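Side-chain contacts in chitinase (Paenibacillus sp. FPU-7, PDB 5GZT), which probably catalyses the random endo-hydrolysis of beta-1,4 linkages between N-acetylglucosamine units in chitin and chitodextrins: residues V296-T299 with K300-H303; K315-T318 with I319-A323; I331-A334 with D335-R339; N341-D344 with E345-A349; T352-K355 with A356-P359. All coordinates share one frame; numbering follows the deposited sequence.

Interaction 1 (V296-T299 with K300-H303)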
loop_
_atom_site.group_PDB
_atom_site.type_symbol
_atom_site.label_atom_id
_atom_site.label_comp_id
_atom_site.label_asym_id
_atom_site.label_seq_id
_atom_site.Cartn_x
_atom_site.Cartn_y
_atom_site.Cartn_z
ATOM N N VAL B 296 -5.430 -11.903 7.753
ATOM C CA VAL B 296 -5.086 -10.627 7.136
ATOM C C VAL B 296 -4.595 -9.791 8.310
ATOM O O VAL B 296 -5.296 -9.641 9.333
ATOM C CB VAL B 296 -6.295 -9.981 6.399
ATOM C CG1 VAL B 296 -5.889 -8.733 5.612
ATOM C CG2 VAL B 296 -6.956 -10.931 5.424
ATOM N N ASP B 297 -3.346 -9.348 8.237
ATOM C CA ASP B 297 -2.825 -8.401 9.181
ATOM C C ASP B 297 -2.679 -7.094 8.455
ATOM O O ASP B 297 -1.658 -6.801 7.819
ATOM C CB ASP B 297 -1.539 -8.955 9.742
ATOM C CG ASP B 297 -0.794 -7.966 10.640
ATOM O OD1 ASP B 297 -1.358 -6.908 11.041
ATOM O OD2 ASP B 297 0.383 -8.290 10.877
ATOM N N ALA B 298 -3.739 -6.298 8.530
ATOM C CA ALA B 298 -3.791 -4.999 7.883
ATOM C C ALA B 298 -2.910 -3.949 8.502
ATOM O O ALA B 298 -2.781 -2.887 7.917
ATOM C CB ALA B 298 -5.224 -4.500 7.777
ATOM N N THR B 299 -2.197 -4.249 9.595
ATOM C CA THR B 299 -1.127 -3.327 10.048
ATOM C C THR B 299 0.013 -3.206 9.057
ATOM O O THR B 299 0.783 -2.299 9.155
ATOM C CB THR B 299 -0.559 -3.649 11.443
ATOM O OG1 THR B 299 0.202 -4.875 11.442
ATOM C CG2 THR B 299 -1.699 -3.775 12.504
ATOM N N LYS B 300 0.130 -4.112 8.103
ATOM C CA LYS B 300 1.265 -4.112 7.166
ATOM C C LYS B 300 1.017 -3.439 5.815
ATOM O O LYS B 300 1.890 -3.457 4.908
ATOM C CB LYS B 300 1.681 -5.536 6.960
ATOM C CG LYS B 300 1.916 -6.292 8.244
ATOM C CD LYS B 300 3.026 -5.647 9.039
ATOM C CE LYS B 300 3.141 -6.332 10.385
ATOM N NZ LYS B 300 4.551 -6.221 10.745
ATOM N N PHE B 301 -0.147 -2.821 5.671
ATOM C CA PHE B 301 -0.393 -2.112 4.449
ATOM C C PHE B 301 -1.259 -0.925 4.735
ATOM O O PHE B 301 -1.824 -0.828 5.811
ATOM C CB PHE B 301 -0.992 -3.012 3.362
ATOM C CG PHE B 301 -2.189 -3.841 3.769
ATOM C CD1 PHE B 301 -3.459 -3.280 3.883
ATOM C CD2 PHE B 301 -2.082 -5.224 3.879
ATOM C CE1 PHE B 301 -4.564 -4.081 4.224
ATOM C CE2 PHE B 301 -3.142 -6.036 4.226
ATOM C CZ PHE B 301 -4.407 -5.475 4.400
ATOM N N THR B 302 -1.377 -0.035 3.775
ATOM C CA THR B 302 -2.128 1.206 3.994
ATOM C C THR B 302 -3.411 1.239 3.229
ATOM O O THR B 302 -4.357 1.979 3.627
ATOM C CB THR B 302 -1.320 2.457 3.605
ATOM O OG1 THR B 302 -1.044 2.431 2.202
ATOM C CG2 THR B 302 -0.056 2.482 4.366
ATOM N N HIS B 303 -3.462 0.481 2.146
ATOM C CA HIS B 303 -4.632 0.421 1.274
ATOM C C HIS B 303 -4.944 -1.024 0.937
ATOM O O HIS B 303 -4.042 -1.800 0.680
ATOM C CB HIS B 303 -4.391 1.102 -0.040
ATOM C CG HIS B 303 -4.268 2.589 0.027
ATOM N ND1 HIS B 303 -3.316 3.237 0.789
ATOM C CD2 HIS B 303 -4.919 3.561 -0.662
ATOM C CE1 HIS B 303 -3.405 4.537 0.583
ATOM N NE2 HIS B 303 -4.398 4.762 -0.252
#

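Interaction 2 (K315-T318 with I319-A323)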
loop_
_atom_site.group_PDB
_atom_site.type_symbol
_atom_site.label_atom_id
_atom_site.label_comp_id
_atom_site.label_asym_id
_atom_site.label_seq_id
_atom_site.Cartn_x
_atom_site.Cartn_y
_atom_site.Cartn_z
ATOM N N LYS B 315 -23.250 -0.790 -15.633
ATOM C CA LYS B 315 -23.158 -0.460 -14.226
ATOM C C LYS B 315 -22.212 -1.425 -13.450
ATOM O O LYS B 315 -21.925 -2.553 -13.840
ATOM C CB LYS B 315 -24.532 -0.526 -13.585
ATOM C CG LYS B 315 -25.576 0.383 -14.229
ATOM C CD LYS B 315 -26.935 -0.302 -14.203
ATOM C CE LYS B 315 -28.050 0.593 -14.716
ATOM N NZ LYS B 315 -29.217 0.419 -13.822
ATOM N N VAL B 316 -21.833 -0.949 -12.288
ATOM C CA VAL B 316 -20.908 -1.602 -11.418
ATOM C C VAL B 316 -21.617 -2.533 -10.433
ATOM O O VAL B 316 -22.362 -2.063 -9.573
ATOM C CB VAL B 316 -20.070 -0.576 -10.611
ATOM C CG1 VAL B 316 -19.086 -1.300 -9.669
ATOM C CG2 VAL B 316 -19.337 0.388 -11.549
ATOM N N VAL B 317 -21.230 -3.813 -10.484
ATOM C CA VAL B 317 -21.842 -4.913 -9.728
ATOM C C VAL B 317 -20.803 -5.777 -9.039
ATOM O O VAL B 317 -19.644 -5.775 -9.435
ATOM C CB VAL B 317 -22.607 -5.832 -10.676
ATOM C CG1 VAL B 317 -23.863 -5.118 -11.252
ATOM C CG2 VAL B 317 -21.724 -6.342 -11.814
ATOM N N THR B 318 -21.195 -6.522 -8.036
ATOM C CA THR B 318 -20.280 -7.487 -7.471
ATOM C C THR B 318 -19.897 -8.557 -8.537
ATOM O O THR B 318 -20.592 -8.741 -9.567
ATOM C CB THR B 318 -20.855 -8.149 -6.214
ATOM O OG1 THR B 318 -22.097 -8.737 -6.531
ATOM C CG2 THR B 318 -21.038 -7.208 -5.117
ATOM N N ILE B 319 -18.741 -9.222 -8.352
ATOM C CA ILE B 319 -18.233 -10.185 -9.364
ATOM C C ILE B 319 -19.182 -11.390 -9.573
ATOM O O ILE B 319 -19.291 -11.942 -10.671
ATOM C CB ILE B 319 -16.793 -10.650 -9.026
ATOM C CG1 ILE B 319 -16.096 -11.238 -10.223
ATOM C CG2 ILE B 319 -16.772 -11.571 -7.820
ATOM C CD1 ILE B 319 -14.586 -11.526 -9.962
ATOM N N LYS B 320 -19.894 -11.774 -8.535
ATOM C CA LYS B 320 -20.949 -12.818 -8.703
ATOM C C LYS B 320 -21.997 -12.511 -9.747
ATOM O O LYS B 320 -22.616 -13.426 -10.283
ATOM C CB LYS B 320 -21.651 -13.144 -7.369
ATOM C CG LYS B 320 -22.589 -12.049 -6.886
ATOM C CD LYS B 320 -22.939 -12.184 -5.407
ATOM C CE LYS B 320 -23.739 -13.457 -5.168
ATOM N NZ LYS B 320 -23.700 -14.021 -3.770
ATOM N N GLU B 321 -22.143 -11.237 -10.092
ATOM C CA GLU B 321 -23.074 -10.806 -11.130
ATOM C C GLU B 321 -22.485 -10.699 -12.489
ATOM O O GLU B 321 -23.137 -10.187 -13.386
ATOM C CB GLU B 321 -23.657 -9.477 -10.710
ATOM C CG GLU B 321 -24.396 -9.604 -9.370
ATOM C CD GLU B 321 -25.215 -8.376 -8.995
ATOM O OE1 GLU B 321 -25.793 -7.720 -9.915
ATOM O OE2 GLU B 321 -25.273 -8.070 -7.779
ATOM N N ASP B 322 -21.256 -11.163 -12.670
ATOM C CA ASP B 322 -20.545 -11.039 -13.962
ATOM C C ASP B 322 -20.498 -12.400 -14.592
ATOM O O ASP B 322 -19.703 -13.245 -14.155
ATOM C CB ASP B 322 -19.084 -10.514 -13.784
ATOM C CG ASP B 322 -18.344 -10.374 -15.104
ATOM O OD1 ASP B 322 -18.976 -10.558 -16.164
ATOM O OD2 ASP B 322 -17.132 -10.045 -15.110
ATOM N N ALA B 323 -21.304 -12.613 -15.635
ATOM C CA ALA B 323 -21.514 -13.976 -16.170
ATOM C C ALA B 323 -20.313 -14.491 -16.889
ATOM O O ALA B 323 -20.154 -15.699 -17.021
ATOM C CB ALA B 323 -22.707 -14.046 -17.118
HETATM O O HOH W 1 -23.829 -5.900 -7.071
#

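Interaction 3 (I331-A334 with D335-R339)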
loop_
_atom_site.group_PDB
_atom_site.type_symbol
_atom_site.label_atom_id
_atom_site.label_comp_id
_atom_site.label_asym_id
_atom_site.label_seq_id
_atom_site.Cartn_x
_atom_site.Cartn_y
_atom_site.Cartn_z
ATOM N N ILE B 331 -14.115 -24.427 -16.402
ATOM C CA ILE B 331 -14.111 -24.988 -15.076
ATOM C C ILE B 331 -15.272 -25.987 -14.952
ATOM O O ILE B 331 -15.981 -26.276 -15.949
ATOM C CB ILE B 331 -14.125 -23.848 -14.041
ATOM C CG1 ILE B 331 -15.374 -22.943 -14.229
ATOM C CG2 ILE B 331 -12.797 -23.080 -14.171
ATOM C CD1 ILE B 331 -15.589 -21.825 -13.195
ATOM N N THR B 332 -15.446 -26.537 -13.756
ATOM C CA THR B 332 -16.513 -27.537 -13.587
ATOM C C THR B 332 -17.792 -26.900 -13.208
ATOM O O THR B 332 -17.831 -25.733 -12.776
ATOM C CB THR B 332 -16.189 -28.521 -12.500
ATOM O OG1 THR B 332 -16.203 -27.871 -11.240
ATOM C CG2 THR B 332 -14.806 -29.122 -12.786
ATOM N N GLU B 333 -18.881 -27.655 -13.373
ATOM C CA GLU B 333 -20.161 -27.150 -12.939
ATOM C C GLU B 333 -20.089 -26.756 -11.452
ATOM O O GLU B 333 -20.605 -25.715 -11.052
ATOM C CB GLU B 333 -21.283 -28.186 -13.202
ATOM C CG GLU B 333 -22.681 -27.691 -12.914
ATOM C CD GLU B 333 -23.058 -26.484 -13.770
ATOM O OE1 GLU B 333 -22.479 -26.308 -14.858
ATOM O OE2 GLU B 333 -23.945 -25.713 -13.346
ATOM N N ALA B 334 -19.442 -27.568 -10.617
ATOM C CA ALA B 334 -19.392 -27.241 -9.173
ATOM C C ALA B 334 -18.579 -25.955 -8.961
ATOM O O ALA B 334 -18.865 -25.176 -8.059
ATOM C CB ALA B 334 -18.757 -28.393 -8.390
ATOM N N ASP B 335 -17.539 -25.781 -9.772
ATOM C CA ASP B 335 -16.755 -24.505 -9.729
ATOM C C ASP B 335 -17.681 -23.298 -10.084
ATOM O O ASP B 335 -17.651 -22.285 -9.402
ATOM C CB ASP B 335 -15.534 -24.529 -10.683
ATOM C CG ASP B 335 -14.466 -25.500 -10.277
ATOM O OD1 ASP B 335 -14.268 -25.845 -9.084
ATOM O OD2 ASP B 335 -13.777 -25.915 -11.214
ATOM N N ARG B 336 -18.520 -23.427 -11.111
ATOM C CA ARG B 336 -19.443 -22.322 -11.469
ATOM C C ARG B 336 -20.432 -22.025 -10.384
ATOM O O ARG B 336 -20.735 -20.849 -10.067
ATOM C CB ARG B 336 -20.183 -22.591 -12.785
ATOM C CG ARG B 336 -19.293 -22.521 -14.015
ATOM C CD ARG B 336 -20.092 -22.698 -15.299
ATOM N NE ARG B 336 -20.354 -24.134 -15.528
ATOM C CZ ARG B 336 -19.516 -25.003 -16.097
ATOM N NH1 ARG B 336 -18.335 -24.648 -16.560
ATOM N NH2 ARG B 336 -19.861 -26.273 -16.185
ATOM N N ILE B 337 -20.905 -23.071 -9.750
ATOM C CA ILE B 337 -21.841 -22.885 -8.643
ATOM C C ILE B 337 -21.201 -22.071 -7.519
ATOM O O ILE B 337 -21.845 -21.186 -6.990
ATOM C CB ILE B 337 -22.385 -24.238 -8.106
ATOM C CG1 ILE B 337 -23.300 -24.878 -9.185
ATOM C CG2 ILE B 337 -23.114 -24.042 -6.759
ATOM C CD1 ILE B 337 -23.645 -26.351 -8.955
ATOM N N LYS B 338 -19.967 -22.379 -7.138
ATOM C CA LYS B 338 -19.244 -21.575 -6.121
ATOM C C LYS B 338 -19.129 -20.094 -6.564
ATOM O O LYS B 338 -19.437 -19.201 -5.786
ATOM C CB LYS B 338 -17.864 -22.167 -5.828
ATOM C CG LYS B 338 -17.210 -21.676 -4.539
ATOM C CD LYS B 338 -15.705 -22.042 -4.441
ATOM C CE LYS B 338 -14.742 -20.820 -4.586
ATOM N NZ LYS B 338 -14.954 -19.853 -5.754
ATOM N N ARG B 339 -18.771 -19.864 -7.835
ATOM C CA ARG B 339 -18.669 -18.538 -8.389
ATOM C C ARG B 339 -19.984 -17.772 -8.302
ATOM O O ARG B 339 -20.006 -16.634 -7.822
ATOM C CB ARG B 339 -18.186 -18.611 -9.819
ATOM C CG ARG B 339 -16.685 -18.955 -9.900
ATOM C CD ARG B 339 -16.147 -18.709 -11.306
ATOM N NE ARG B 339 -14.742 -19.082 -11.396
ATOM C CZ ARG B 339 -13.972 -18.859 -12.464
ATOM N NH1 ARG B 339 -14.445 -18.249 -13.543
ATOM N NH2 ARG B 339 -12.712 -19.240 -12.460
HETATM O O HOH W 2 -18.280 -28.255 -17.250
#

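Interaction 4 (N341-D344 with E345-A349)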
loop_
_atom_site.group_PDB
_atom_site.type_symbol
_atom_site.label_atom_id
_atom_site.label_comp_id
_atom_site.label_asym_id
_atom_site.label_seq_id
_atom_site.Cartn_x
_atom_site.Cartn_y
_atom_site.Cartn_z
ATOM N N ASN B 341 -22.372 -18.119 -6.240
ATOM C CA ASN B 341 -22.584 -17.772 -4.834
ATOM C C ASN B 341 -21.454 -17.010 -4.148
ATOM O O ASN B 341 -21.344 -16.979 -2.869
ATOM C CB ASN B 341 -22.892 -19.045 -4.015
ATOM C CG ASN B 341 -24.050 -19.851 -4.617
ATOM O OD1 ASN B 341 -24.936 -19.289 -5.215
ATOM N ND2 ASN B 341 -24.016 -21.177 -4.473
ATOM N N ASN B 342 -20.613 -16.359 -4.934
ATOM C CA ASN B 342 -19.448 -15.674 -4.323
ATOM C C ASN B 342 -19.894 -14.680 -3.228
ATOM O O ASN B 342 -20.680 -13.825 -3.489
ATOM C CB ASN B 342 -18.657 -14.947 -5.408
ATOM C CG ASN B 342 -17.292 -14.557 -4.911
ATOM O OD1 ASN B 342 -16.482 -15.444 -4.621
ATOM N ND2 ASN B 342 -17.111 -13.258 -4.620
ATOM N N PRO B 343 -19.389 -14.793 -2.005
ATOM C CA PRO B 343 -19.848 -13.997 -0.899
ATOM C C PRO B 343 -19.314 -12.558 -0.768
ATOM O O PRO B 343 -18.723 -12.206 0.244
ATOM C CB PRO B 343 -19.389 -14.821 0.286
ATOM C CG PRO B 343 -18.098 -15.350 -0.191
ATOM C CD PRO B 343 -18.356 -15.746 -1.573
ATOM N N ASP B 344 -19.653 -11.733 -1.741
ATOM C CA ASP B 344 -19.099 -10.414 -1.862
ATOM C C ASP B 344 -19.459 -9.505 -0.695
ATOM O O ASP B 344 -18.570 -8.756 -0.144
ATOM C CB ASP B 344 -19.430 -9.798 -3.215
ATOM C CG ASP B 344 -18.627 -10.403 -4.336
ATOM O OD1 ASP B 344 -17.372 -10.097 -4.460
ATOM O OD2 ASP B 344 -19.243 -11.227 -5.073
ATOM N N GLU B 345 -20.710 -9.617 -0.242
ATOM C CA GLU B 345 -21.185 -8.723 0.796
ATOM C C GLU B 345 -20.581 -9.121 2.101
ATOM O O GLU B 345 -20.130 -8.261 2.869
ATOM C CB GLU B 345 -22.729 -8.684 0.851
ATOM C CG GLU B 345 -23.338 -8.194 -0.467
ATOM C CD GLU B 345 -24.734 -7.559 -0.355
ATOM O OE1 GLU B 345 -25.517 -7.945 0.558
ATOM O OE2 GLU B 345 -25.054 -6.694 -1.223
ATOM N N SER B 346 -20.562 -10.406 2.388
ATOM C CA SER B 346 -19.808 -10.871 3.547
ATOM C C SER B 346 -18.294 -10.408 3.497
ATOM O O SER B 346 -17.701 -9.957 4.495
ATOM C CB SER B 346 -19.843 -12.402 3.559
ATOM O OG SER B 346 -19.260 -12.866 4.747
ATOM N N ASN B 347 -17.688 -10.566 2.326
ATOM C CA ASN B 347 -16.245 -10.256 2.152
ATOM C C ASN B 347 -15.982 -8.811 2.517
ATOM O O ASN B 347 -15.186 -8.497 3.487
ATOM C CB ASN B 347 -15.868 -10.521 0.721
ATOM C CG ASN B 347 -15.507 -11.968 0.464
ATOM O OD1 ASN B 347 -15.385 -12.758 1.346
ATOM N ND2 ASN B 347 -15.292 -12.287 -0.761
ATOM N N LEU B 348 -16.720 -7.940 1.796
ATOM C CA LEU B 348 -16.623 -6.499 1.954
ATOM C C LEU B 348 -16.848 -6.077 3.391
ATOM O O LEU B 348 -16.127 -5.214 3.876
ATOM C CB LEU B 348 -17.559 -5.788 1.037
ATOM C CG LEU B 348 -17.232 -5.139 -0.305
ATOM C CD1 LEU B 348 -15.760 -4.851 -0.544
ATOM C CD2 LEU B 348 -17.872 -5.813 -1.502
ATOM N N ALA B 349 -17.807 -6.688 4.095
ATOM C CA ALA B 349 -18.011 -6.368 5.517
ATOM C C ALA B 349 -16.819 -6.751 6.364
ATOM O O ALA B 349 -16.392 -5.959 7.217
ATOM C CB ALA B 349 -19.283 -7.038 6.063
#

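Interaction 5 (T352-K355 with A356-P359)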
loop_
_atom_site.group_PDB
_atom_site.type_symbol
_atom_site.label_atom_id
_atom_site.label_comp_id
_atom_site.label_asym_id
_atom_site.label_seq_id
_atom_site.Cartn_x
_atom_site.Cartn_y
_atom_site.Cartn_z
ATOM N N THR B 352 -13.629 -4.161 5.520
ATOM C CA THR B 352 -13.743 -2.818 6.128
ATOM C C THR B 352 -13.642 -2.923 7.637
ATOM O O THR B 352 -13.117 -2.037 8.249
ATOM C CB THR B 352 -15.012 -2.107 5.704
ATOM O OG1 THR B 352 -16.106 -2.966 6.006
ATOM C CG2 THR B 352 -14.980 -1.839 4.173
ATOM N N GLY B 353 -14.093 -4.044 8.192
ATOM C CA GLY B 353 -13.982 -4.346 9.605
ATOM C C GLY B 353 -12.561 -4.470 10.101
ATOM O O GLY B 353 -12.336 -4.398 11.290
ATOM N N LEU B 354 -11.587 -4.613 9.194
ATOM C CA LEU B 354 -10.174 -4.653 9.593
ATOM C C LEU B 354 -9.652 -3.295 9.982
ATOM O O LEU B 354 -8.570 -3.213 10.573
ATOM C CB LEU B 354 -9.266 -5.220 8.482
ATOM C CG LEU B 354 -9.580 -6.647 8.063
ATOM C CD1 LEU B 354 -8.796 -6.918 6.796
ATOM C CD2 LEU B 354 -9.266 -7.608 9.191
ATOM N N LYS B 355 -10.421 -2.247 9.694
ATOM C CA LYS B 355 -10.116 -0.909 10.252
ATOM C C LYS B 355 -9.931 -0.850 11.772
ATOM O O LYS B 355 -9.164 -0.040 12.267
ATOM C CB LYS B 355 -11.127 0.114 9.798
ATOM C CG LYS B 355 -10.969 0.423 8.326
ATOM C CD LYS B 355 -12.026 1.375 7.795
ATOM C CE LYS B 355 -11.931 1.437 6.281
ATOM N NZ LYS B 355 -12.443 2.697 5.713
ATOM N N ALA B 356 -10.652 -1.696 12.492
ATOM C CA ALA B 356 -10.474 -1.840 13.926
ATOM C C ALA B 356 -9.007 -2.109 14.231
ATOM O O ALA B 356 -8.500 -1.568 15.196
ATOM C CB ALA B 356 -11.368 -2.978 14.478
ATOM N N LYS B 357 -8.306 -2.907 13.404
ATOM C CA LYS B 357 -6.872 -3.229 13.658
ATOM C C LYS B 357 -5.894 -2.221 13.017
ATOM O O LYS B 357 -4.764 -2.095 13.483
ATOM C CB LYS B 357 -6.535 -4.684 13.265
ATOM C CG LYS B 357 -6.971 -5.759 14.283
ATOM C CD LYS B 357 -8.099 -6.677 13.808
ATOM C CE LYS B 357 -9.372 -5.902 13.440
ATOM N NZ LYS B 357 -10.649 -6.669 13.284
ATOM N N ASN B 358 -6.315 -1.530 11.955
ATOM C CA ASN B 358 -5.558 -0.422 11.383
ATOM C C ASN B 358 -6.573 0.675 11.043
ATOM O O ASN B 358 -7.194 0.610 9.977
ATOM C CB ASN B 358 -4.784 -0.869 10.127
ATOM C CG ASN B 358 -4.006 0.264 9.454
ATOM O OD1 ASN B 358 -4.064 1.449 9.862
ATOM N ND2 ASN B 358 -3.292 -0.089 8.353
ATOM N N PRO B 359 -6.764 1.678 11.957
ATOM C CA PRO B 359 -7.737 2.777 11.726
ATOM C C PRO B 359 -7.379 3.667 10.540
ATOM O O PRO B 359 -8.273 4.272 9.974
ATOM C CB PRO B 359 -7.709 3.596 13.044
ATOM C CG PRO B 359 -7.147 2.660 14.074
ATOM C CD PRO B 359 -6.211 1.720 13.330
#

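Interaction 1 (V296-T299 with K300-H303)
Asp297 and Lys300 are joined by the firmer of the two backbone bonds of this turn: the backbone N of Lys300 donates to Asp297 O at 3.2 Å, nearly straight at 164°. The carboxylate of Asp297 ties the same turn down through Thr299. Asp297 OD1 takes two donors from Thr299, OG1 at 2.6 Å and the backbone N at 3.1 Å, both from the same face of the carboxylate, a reach made possible by chi1 of 173°, which turns CG away from the backbone N. The second of these bonds makes an Asx turn. Asp297 OD2 instead lies against the aliphatic part of Lys300, 3.4 Å from CE; the ammonium NZ is farther away, so the opposite charges are near without pairing. One residue on, Phe301 N makes a weak bond to Ala298 O.

Packing centres on the Phe301 ring. Ala298 CA sits over one face, offset toward the rim and 3.9 Å from the ring centroid, a CH-pi contact, and Ala298 CB touches CZ at 3.6 Å. Val296 CG1 meets the ring at its edge, in plane, 3.8 Å from CZ. Beyond the turn, Tyr625 packs edge-to-face with Phe301, and Lys300 lies on helix 633-642. The chain then enters strand 303-312, where the backbone of His303 bonds to that of Ile279 in strand 264-284.

Interaction 2 (K315-T318 with I319-A323)
The carboxylate of Glu321, the flat group that reaches back over the preceding residues, has different company at its two oxygens. OE1 lies 3.5 Å from Val317 CG1, an apolar neighbour, while OE2 accepts from a water at 2.7 Å. This is the turn by which strand 315-318, the hairpin partner of strand 303-312 in the family 18 glycosidase domain, passes through a short 3-10 segment toward helix 323-326. The same water accepts from Thr318 N at 2.9 Å, so it bridges the backbone of Thr318 and the carboxylate of Glu321.

Glu321 comes back toward the strand with CG anti to its carbonyl carbon (chi1 -60°) and the rest of its chain extended. Its CB packs against Val317 CB and CG2, and the two side chains pass at a slant. Next to it, Thr318 OG1 lies alongside Lys320 CG at 3.4 Å, the two side chains pointing the same way; the ammonium of Lys320 continues to the backbone O of Asn342. Asp322 then ends the turn at the N-cap position, its OD2 in a salt bridge with Arg310 of strand 303-312.

The backbone holds the bend with two successive bonds: Asp322 N to Ile319 O at 2.9 Å, and Glu321 N to Thr318 O at 3.0 Å.

Interaction 3 (I331-A334 with D335-R339)
Arg336 folds back over the first turn of helix 333-340, where Thr332 and Asp335 form a capping box. From its CB, which lies near Glu333 O, the side chain runs to CG, in van der Waals contact with Ile331 CD1 at 3.9 Å. A bend at the third torsion (chi3 -80°) then turns the guanidinium back toward the start of the helix. There NE and NH2 grip Glu333 side-on, both bonding to one oxygen: NE lies 3.1 Å and NH2 2.9 Å from Glu333 OE1. That oxygen is in the guanidinium plane, but the carboxylate and guanidinium are turned 53° against each other. NH1 reaches Ile331 O in a weak bond and also bonds to Asp328 O, while a water in the guanidinium plane accepts from NH2. Thr332 O sits over the centre of one face of the group. A leucine in place of Arg336 would probably leave Glu333 OE1 without its two donors and Ile331 O without its side-chain partner at the helix start.

The box itself is reciprocal. Asp335 N donates to Thr332 OG1 at 2.9 Å, and Thr332 N donates to Asp335 OD2 at 3.1 Å, the latter arriving from above the carboxylate plane. Glu333 has a second charge partner in Arg340. Arg339, whose head bonds to Trp325 O and makes a cation-pi contact with the Trp325 ring, meets Ile331 from the opposite direction: CD1 of the isoleucine lies over one face of its guanidinium, 3.4 Å from Arg339 NE.

Interaction 4 (N341-D344 with E345-A349)
Pro343 and Asn347 form the close side of this contact. Asn347 N donates to Pro343 O at 2.8 Å, and the asparagine side chain folds over the same carbonyl, its CG 3.2 Å from Pro343 O. The amide lies there because CG is anti to the carbonyl carbon of Asn347 (chi1 -85°), beside the backbone N. Its polar ends turn to the loop before strand 303-312 and to the strand itself: OD1 accepts from Trp289 N, and ND2 bonds to Val287 O and Tyr306 OH. With an alanine here, Trp289 N, Val287 O and Tyr306 OH would probably lose these partners, and the carbonyl of Pro343 its cover.

Asp344 is also buried and well supplied. Asn342 ND2 donates to Asp344 OD2 at 3.0 Å, almost straight at 170° and from above the carboxylate plane, and the same ND2 also bonds to Ala285 O, while Asp344 OD1 accepts from Tyr306 OH. Asp344 O takes Leu348 N at 2.8 Å, and Leu348 CD2 presses near that oxygen at 3.3 Å.

The other side is looser. Ser346 CB meets Pro343 CB at 4.1 Å, and Glu345, exposed, touches Asp344 mainly through its CB and CG; its carboxylate leads off to Tyr399 OH.

Asp344 N returns to Asn342 O at 2.9 Å, closing an inverse gamma turn centred on Pro343. The proline holds the N-cap position, so the arrangement is a sharp turn opening helix 344-352 of the family 18 barrel domain.

Interaction 5 (T352-K355 with A356-P359)
A 3-10 turn carries the chain on from helix 344-352, and at its end Asn358 N closes on Leu354 O, four residues back. Leu354 O accepts twice: from Asn358 N at 3.1 Å, in the carbonyl plane, and from Lys357 N at 2.9 Å, with that donor well above the plane. One residue earlier, Gly353 O takes two weak bonds, from Ala356 N at 3.4 Å and from the ammonium of Lys357. The lysine gets there by bending at its second and third torsions, so that the chain curls back over the turn.

Lys355 O has a different partner, Pro359. The proline N is 3.0 Å from that oxygen but has no hydrogen to share; the ring lies beside it, CD 3.6 Å from Lys355 O, and Pro359 CA makes a CA-H...O contact at 3.2 Å. In return, Lys355 CA makes such a contact with Asn358 O. The Lys355 ammonium leads away to a salt bridge with Asp402.

Pro359 thus has no N-H to continue the pattern four residues on from Lys355; a C-H of the proline faces the carbonyl of Lys355 instead, and the chain turns toward strand 362-368.

In the fold
Along the chain the five contacts follow in series, none enclosing or crossing another. Interaction 1 turns the loop after strand 264-284 into strand 303-312; interaction 2 closes the turn after the hairpin strand 315-318; interaction 3 starts helix 333-340, interaction 4 starts helix 344-352, and interaction 5 ends that helical run before strand 362-368. Some meet in space. Lys320 NZ reaches Asn342 O, tying interaction 2 to interaction 4, and Lys320 CB packs on Arg339 O of interaction 3. Asn358 ND2 bonds to Ala298 O, and Leu354 packs on Val296, so interactions 5 and 1 join the loops leading into two neighbouring parallel strands of the barrel.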